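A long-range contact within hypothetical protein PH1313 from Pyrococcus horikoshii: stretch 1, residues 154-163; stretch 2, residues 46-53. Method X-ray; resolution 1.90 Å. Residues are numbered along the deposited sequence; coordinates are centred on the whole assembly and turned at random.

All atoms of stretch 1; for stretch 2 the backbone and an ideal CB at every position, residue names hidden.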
ATOM      1  N   ILE A 154      40.039  -0.729  10.873  1.00 15.32           N
ATOM      2  CA  ILE A 154      40.215   0.717  10.867  1.00 17.34           C
ATOM      3  C   ILE A 154      39.469   1.347   9.698  1.00 18.72           C
ATOM      4  O   ILE A 154      39.729   1.023   8.542  1.00 20.10           O
ATOM      5  CB  ILE A 154      41.715   1.094  10.746  1.00 19.31           C
ATOM      6  CG1 ILE A 154      42.513   0.436  11.877  1.00 19.70           C
ATOM      7  CG2 ILE A 154      41.881   2.615  10.769  1.00 20.27           C
ATOM      8  CD1 ILE A 154      44.025   0.628  11.766  1.00 17.17           C
ATOM      9  N   GLU A 155      38.532   2.237  10.004  1.00 17.65           N
ATOM     10  CA  GLU A 155      37.780   2.921   8.969  1.00 16.69           C
ATOM     11  C   GLU A 155      38.030   4.412   9.125  1.00 17.55           C
ATOM     12  O   GLU A 155      37.847   4.970  10.208  1.00 19.67           O
ATOM     13  CB  GLU A 155      36.285   2.598   9.093  1.00 19.21           C
ATOM     14  CG  GLU A 155      35.962   1.146   8.748  1.00 21.51           C
ATOM     15  CD  GLU A 155      34.474   0.857   8.699  1.00 23.23           C
ATOM     16  OE1 GLU A 155      33.688   1.797   8.463  1.00 22.46           O
ATOM     17  OE2 GLU A 155      34.096  -0.320   8.879  1.00 24.54           O
ATOM     18  N   ILE A 156      38.473   5.054   8.049  1.00 17.82           N
ATOM     19  CA  ILE A 156      38.752   6.483   8.088  1.00 19.76           C
ATOM     20  C   ILE A 156      37.720   7.232   7.259  1.00 19.89           C
ATOM     21  O   ILE A 156      37.473   6.903   6.102  1.00 19.87           O
ATOM     22  CB  ILE A 156      40.167   6.785   7.562  1.00 20.15           C
ATOM     23  CG1 ILE A 156      41.179   5.915   8.313  1.00 19.88           C
ATOM     24  CG2 ILE A 156      40.494   8.267   7.762  1.00 21.56           C
ATOM     25  CD1 ILE A 156      42.608   6.109   7.871  1.00 22.37           C
ATOM     26  N   MET A 157      37.121   8.247   7.861  1.00 21.47           N
ATOM     27  CA  MET A 157      36.085   9.003   7.186  1.00 23.03           C
ATOM     28  C   MET A 157      36.070  10.443   7.673  1.00 21.26           C
ATOM     29  O   MET A 157      35.928  10.701   8.868  1.00 20.19           O
ATOM     30  CB  MET A 157      34.737   8.322   7.454  1.00 24.45           C
ATOM     31  CG  MET A 157      33.516   9.012   6.890  1.00 28.98           C
ATOM     32  SD  MET A 157      32.073   7.923   7.023  1.00 33.12           S
ATOM     33  CE  MET A 157      31.746   7.981   8.788  1.00 31.65           C
ATOM     34  N   GLN A 158      36.237  11.374   6.737  1.00 21.41           N
ATOM     35  CA  GLN A 158      36.234  12.797   7.049  1.00 22.26           C
ATOM     36  C   GLN A 158      37.078  13.187   8.260  1.00 21.52           C
ATOM     37  O   GLN A 158      36.568  13.767   9.215  1.00 20.89           O
ATOM     38  CB  GLN A 158      34.792  13.278   7.258  1.00 25.45           C
ATOM     39  CG  GLN A 158      33.890  13.037   6.067  1.00 29.96           C
ATOM     40  CD  GLN A 158      32.481  13.587   6.262  1.00 34.79           C
ATOM     41  OE1 GLN A 158      31.594  13.332   5.455  1.00 37.73           O
ATOM     42  NE2 GLN A 158      32.278  14.348   7.333  1.00 35.11           N
ATOM     43  N   GLY A 159      38.367  12.857   8.223  1.00 20.05           N
ATOM     44  CA  GLY A 159      39.260  13.220   9.315  1.00 22.19           C
ATOM     45  C   GLY A 159      39.152  12.458  10.625  1.00 21.58           C
ATOM     46  O   GLY A 159      39.854  12.780  11.590  1.00 21.05           O
ATOM     47  N   LYS A 160      38.277  11.459  10.677  1.00 21.32           N
ATOM     48  CA  LYS A 160      38.114  10.661  11.887  1.00 21.38           C
ATOM     49  C   LYS A 160      38.456   9.211  11.579  1.00 20.27           C
ATOM     50  O   LYS A 160      38.185   8.723  10.482  1.00 20.30           O
ATOM     51  CB  LYS A 160      36.668  10.715  12.394  1.00 23.15           C
ATOM     52  CG  LYS A 160      36.137  12.107  12.714  1.00 27.65           C
ATOM     53  CD  LYS A 160      36.859  12.732  13.892  1.00 29.89           C
ATOM     54  CE  LYS A 160      36.244  14.077  14.247  1.00 33.57           C
ATOM     55  NZ  LYS A 160      36.976  14.738  15.358  1.00 37.15           N
ATOM     56  N   ALA A 161      39.060   8.531  12.548  1.00 20.11           N
ATOM     57  CA  ALA A 161      39.401   7.120  12.392  1.00 18.92           C
ATOM     58  C   ALA A 161      38.549   6.342  13.393  1.00 18.08           C
ATOM     59  O   ALA A 161      38.440   6.725  14.557  1.00 18.76           O
ATOM     60  CB  ALA A 161      40.887   6.889  12.678  1.00 19.21           C
ATOM     61  N   TYR A 162      37.940   5.259  12.930  1.00 18.51           N
ATOM     62  CA  TYR A 162      37.098   4.416  13.773  1.00 16.03           C
ATOM     63  C   TYR A 162      37.818   3.084  13.890  1.00 17.27           C
ATOM     64  O   TYR A 162      37.949   2.356  12.915  1.00 16.83           O
ATOM     65  CB  TYR A 162      35.729   4.243  13.117  1.00 17.07           C
ATOM     66  CG  TYR A 162      35.009   5.558  12.927  1.00 18.24           C
ATOM     67  CD1 TYR A 162      34.273   6.128  13.966  1.00 19.52           C
ATOM     68  CD2 TYR A 162      35.109   6.260  11.729  1.00 19.22           C
ATOM     69  CE1 TYR A 162      33.653   7.371  13.815  1.00 21.39           C
ATOM     70  CE2 TYR A 162      34.494   7.509  11.566  1.00 21.23           C
ATOM     71  CZ  TYR A 162      33.770   8.055  12.613  1.00 21.87           C
ATOM     72  OH  TYR A 162      33.174   9.288  12.467  1.00 22.46           O
ATOM     73  N   ILE A 163      38.278   2.777  15.095  1.00 17.11           N
ATOM     74  CA  ILE A 163      39.039   1.560  15.334  1.00 18.31           C
ATOM     75  C   ILE A 163      38.266   0.530  16.140  1.00 17.13           C
ATOM     76  O   ILE A 163      37.708   0.843  17.188  1.00 15.72           O
ATOM     77  CB  ILE A 163      40.349   1.928  16.043  1.00 18.71           C
ATOM     78  CG1 ILE A 163      41.083   2.982  15.199  1.00 21.67           C
ATOM     79  CG2 ILE A 163      41.207   0.692  16.260  1.00 19.39           C
ATOM     80  CD1 ILE A 163      42.390   3.455  15.791  1.00 24.27           C
ATOM     81  N   UNK A  46      24.020   9.112   9.070  1.00 17.58           N
ATOM     82  CA  UNK A  46      24.489   8.307   7.950  1.00 18.76           C
ATOM     83  C   UNK A  46      25.433   9.126   7.079  1.00 23.39           C
ATOM     84  O   UNK A  46      25.058  10.193   6.583  1.00 24.85           O
ATOM     85  CB  UNK A  46      23.310   7.789   7.124  1.00 18.76           C
ATOM     86  N   UNK A  47      26.652   8.634   6.889  1.00 20.40           N
ATOM     87  CA  UNK A  47      27.610   9.331   6.043  1.00 22.98           C
ATOM     88  C   UNK A  47      28.486   8.358   5.272  1.00 21.63           C
ATOM     89  O   UNK A  47      29.006   7.392   5.826  1.00 22.65           O
ATOM     90  CB  UNK A  47      28.482  10.263   6.886  1.00 22.98           C
ATOM     91  N   UNK A  48      28.606   8.612   3.976  1.00 23.15           N
ATOM     92  CA  UNK A  48      29.413   7.796   3.079  1.00 23.56           C
ATOM     93  C   UNK A  48      29.150   6.294   3.146  1.00 22.98           C
ATOM     94  O   UNK A  48      30.084   5.492   3.194  1.00 22.24           O
ATOM     95  CB  UNK A  48      30.892   8.049   3.377  1.00 23.56           C
ATOM     96  N   UNK A  49      27.873   5.923   3.149  1.00 21.22           N
ATOM     97  CA  UNK A  49      27.500   4.518   3.158  1.00 20.35           C
ATOM     98  C   UNK A  49      27.546   3.799   4.487  1.00 20.22           C
ATOM     99  O   UNK A  49      27.349   2.586   4.541  1.00 19.80           O
ATOM    100  CB  UNK A  49      28.410   3.768   2.184  1.00 20.35           C
ATOM    101  N   UNK A  50      27.800   4.543   5.556  1.00 20.13           N
ATOM    102  CA  UNK A  50      27.864   3.980   6.898  1.00 21.89           C
ATOM    103  C   UNK A  50      26.941   4.752   7.830  1.00 20.08           C
ATOM    104  O   UNK A  50      26.658   5.925   7.606  1.00 18.48           O
ATOM    105  CB  UNK A  50      29.300   3.999   7.427  1.00 21.89           C
ATOM    106  N   UNK A  51      26.471   4.081   8.871  1.00 18.80           N
ATOM    107  CA  UNK A  51      25.657   4.738   9.877  1.00 17.64           C
ATOM    108  C   UNK A  51      26.507   4.684  11.138  1.00 17.56           C
ATOM    109  O   UNK A  51      27.087   3.643  11.476  1.00 17.18           O
ATOM    110  CB  UNK A  51      24.289   4.077  10.057  1.00 17.64           C
ATOM    111  N   UNK A  52      26.615   5.818  11.810  1.00 15.42           N
ATOM    112  CA  UNK A  52      27.392   5.902  13.025  1.00 14.73           C
ATOM    113  C   UNK A  52      26.455   6.263  14.162  1.00 17.98           C
ATOM    114  O   UNK A  52      25.663   7.203  14.048  1.00 16.19           O
ATOM    115  CB  UNK A  52      28.526   6.920  12.893  1.00 14.73           C
ATOM    116  N   UNK A  53      26.536   5.498  15.246  1.00 16.16           N
ATOM    117  CA  UNK A  53      25.736   5.764  16.429  1.00 18.34           C
ATOM    118  C   UNK A  53      26.718   6.233  17.497  1.00 18.02           C
ATOM    119  O   UNK A  53      27.532   5.446  17.965  1.00 17.68           O
ATOM    120  CB  UNK A  53      24.940   4.536  16.876  1.00 18.34           C
TER

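Both stretches are hairpins: a type I' turn runs from Met-157 to Lys-160, and another from position 47 to position 50, and the two touch through side chains rather than through shared backbone hydrogen bonds.

At position 46 CA-to-CB points away and no atom of stretch 1 lies near the ideal CB, so stretch 1 sets no preference. The residue is Ser-46, whose OG is hydrogen-bonded elsewhere in the structure.

Position 47 points toward stretch 1, its ideal CB 4.3 Å from Met-157 SD and 4.6 Å from Gln-158 OE1. A long chain with an aliphatic stem would suit it, as would a smaller polar one. Arg-47 is deposited; its CB lies 4.3 Å from Met-157 SD and its CD 4.4 Å from Gln-158 OE1, a contact rather than a hydrogen bond. Its carbonyl O comes within 3.3 Å of Met-157 SD.

Position 48 has a left-handed backbone, phi 51° and psi 46°, as the turn requires; asparagine, aspartate and glycine are common in such places. The ideal CB nevertheless points toward stretch 1, 3.8 Å from Met-157 SD, with the Gln-158 amide beyond, so a side chain carrying a donor could also be used. His-48 packs its CB 3.9 Å from Met-157 SD and reaches out with its ring, whose edge meets the amide: NE2 donates a weak hydrogen bond to Gln-158 OE1 at 3.0 Å. The sulfur of Met-157 also lies at the edge of the ring.

Position 49 has phi 80° and psi 6°, which by itself favours glycine, and stretch 1 offers nothing nearby. Gly-49 completes the turn.

Position 50 faces stretch 1, with Met-157 SD 4.8 Å and Glu-155 OE1 5.0 Å from the ideal CB. The carboxylate calls for a basic or neutral donor; lysine or arginine would answer its charge. Arg-50, with chi1 and chi2 both m, makes a salt bridge: NE donates to Glu-155 OE1 at 2.8 Å, and NH2 adds a weak hydrogen bond to Glu-155 OE2 at 3.2 Å, so the guanidinium engages both oxygens.

Position 51 points away, leaving stretch 1 no say; Ile-51 is found.

Position 52 points back toward stretch 1, its ideal CB 5.2 Å from Tyr-162 CE1 and 5.3 Å from Met-157 CE. This apolar setting suits leucine, isoleucine or methionine. Ile-52 places CG1 4.0 Å from Met-157 CE, while its CD1 lies over one face of the Tyr-162 ring, 4.2 Å from CE1.

Position 53 is out of reach, and Val-53 makes no contact.

Stretch 2 46-53: SRHGRIIV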
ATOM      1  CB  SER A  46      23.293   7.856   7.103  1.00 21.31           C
ATOM      2  OG  SER A  46      23.695   7.061   5.995  1.00 24.47           O
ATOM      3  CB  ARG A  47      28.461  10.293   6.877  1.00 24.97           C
ATOM      4  CG  ARG A  47      27.678  11.529   7.320  1.00 26.71           C
ATOM      5  CD  ARG A  47      28.412  12.328   8.372  1.00 27.81           C
ATOM      6  NE  ARG A  47      27.489  13.182   9.111  1.00 27.85           N
ATOM      7  CZ  ARG A  47      27.778  13.779  10.262  1.00 28.24           C
ATOM      8  NH1 ARG A  47      28.979  13.622  10.813  1.00 22.75           N
ATOM      9  NH2 ARG A  47      26.854  14.515  10.875  1.00 24.47           N
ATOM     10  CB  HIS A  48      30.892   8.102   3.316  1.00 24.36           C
ATOM     11  CG  HIS A  48      31.260   9.513   2.981  1.00 27.34           C
ATOM     12  ND1 HIS A  48      31.278   9.987   1.687  1.00 28.47           N
ATOM     13  CD2 HIS A  48      31.554  10.572   3.774  1.00 27.87           C
ATOM     14  CE1 HIS A  48      31.564  11.276   1.695  1.00 30.25           C
ATOM     15  NE2 HIS A  48      31.736  11.657   2.949  1.00 28.55           N
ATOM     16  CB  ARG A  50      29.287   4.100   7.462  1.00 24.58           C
ATOM     17  CG  ARG A  50      30.321   3.173   6.857  1.00 31.35           C
ATOM     18  CD  ARG A  50      30.187   1.783   7.444  1.00 33.04           C
ATOM     19  NE  ARG A  50      31.375   0.965   7.211  1.00 35.52           N
ATOM     20  CZ  ARG A  50      31.671   0.373   6.060  1.00 35.68           C
ATOM     21  NH1 ARG A  50      30.867   0.498   5.014  1.00 36.90           N
ATOM     22  NH2 ARG A  50      32.773  -0.360   5.960  1.00 36.49           N
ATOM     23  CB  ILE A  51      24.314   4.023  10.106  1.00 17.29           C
ATOM     24  CG1 ILE A  51      23.337   4.417   8.998  1.00 17.61           C
ATOM     25  CG2 ILE A  51      23.735   4.409  11.475  1.00 20.28           C
ATOM     26  CD1 ILE A  51      22.025   3.643   9.019  1.00 17.16           C
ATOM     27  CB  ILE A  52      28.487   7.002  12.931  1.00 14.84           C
ATOM     28  CG1 ILE A  52      29.489   6.671  11.816  1.00 14.49           C
ATOM     29  CG2 ILE A  52      29.202   7.147  14.281  1.00 16.72           C
ATOM     30  CD1 ILE A  52      30.329   5.418  12.058  1.00 17.29           C
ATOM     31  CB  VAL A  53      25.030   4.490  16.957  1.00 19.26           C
ATOM     32  CG1 VAL A  53      24.251   4.816  18.224  1.00 19.84           C
ATOM     33  CG2 VAL A  53      24.108   3.929  15.902  1.00 17.80           C
TER
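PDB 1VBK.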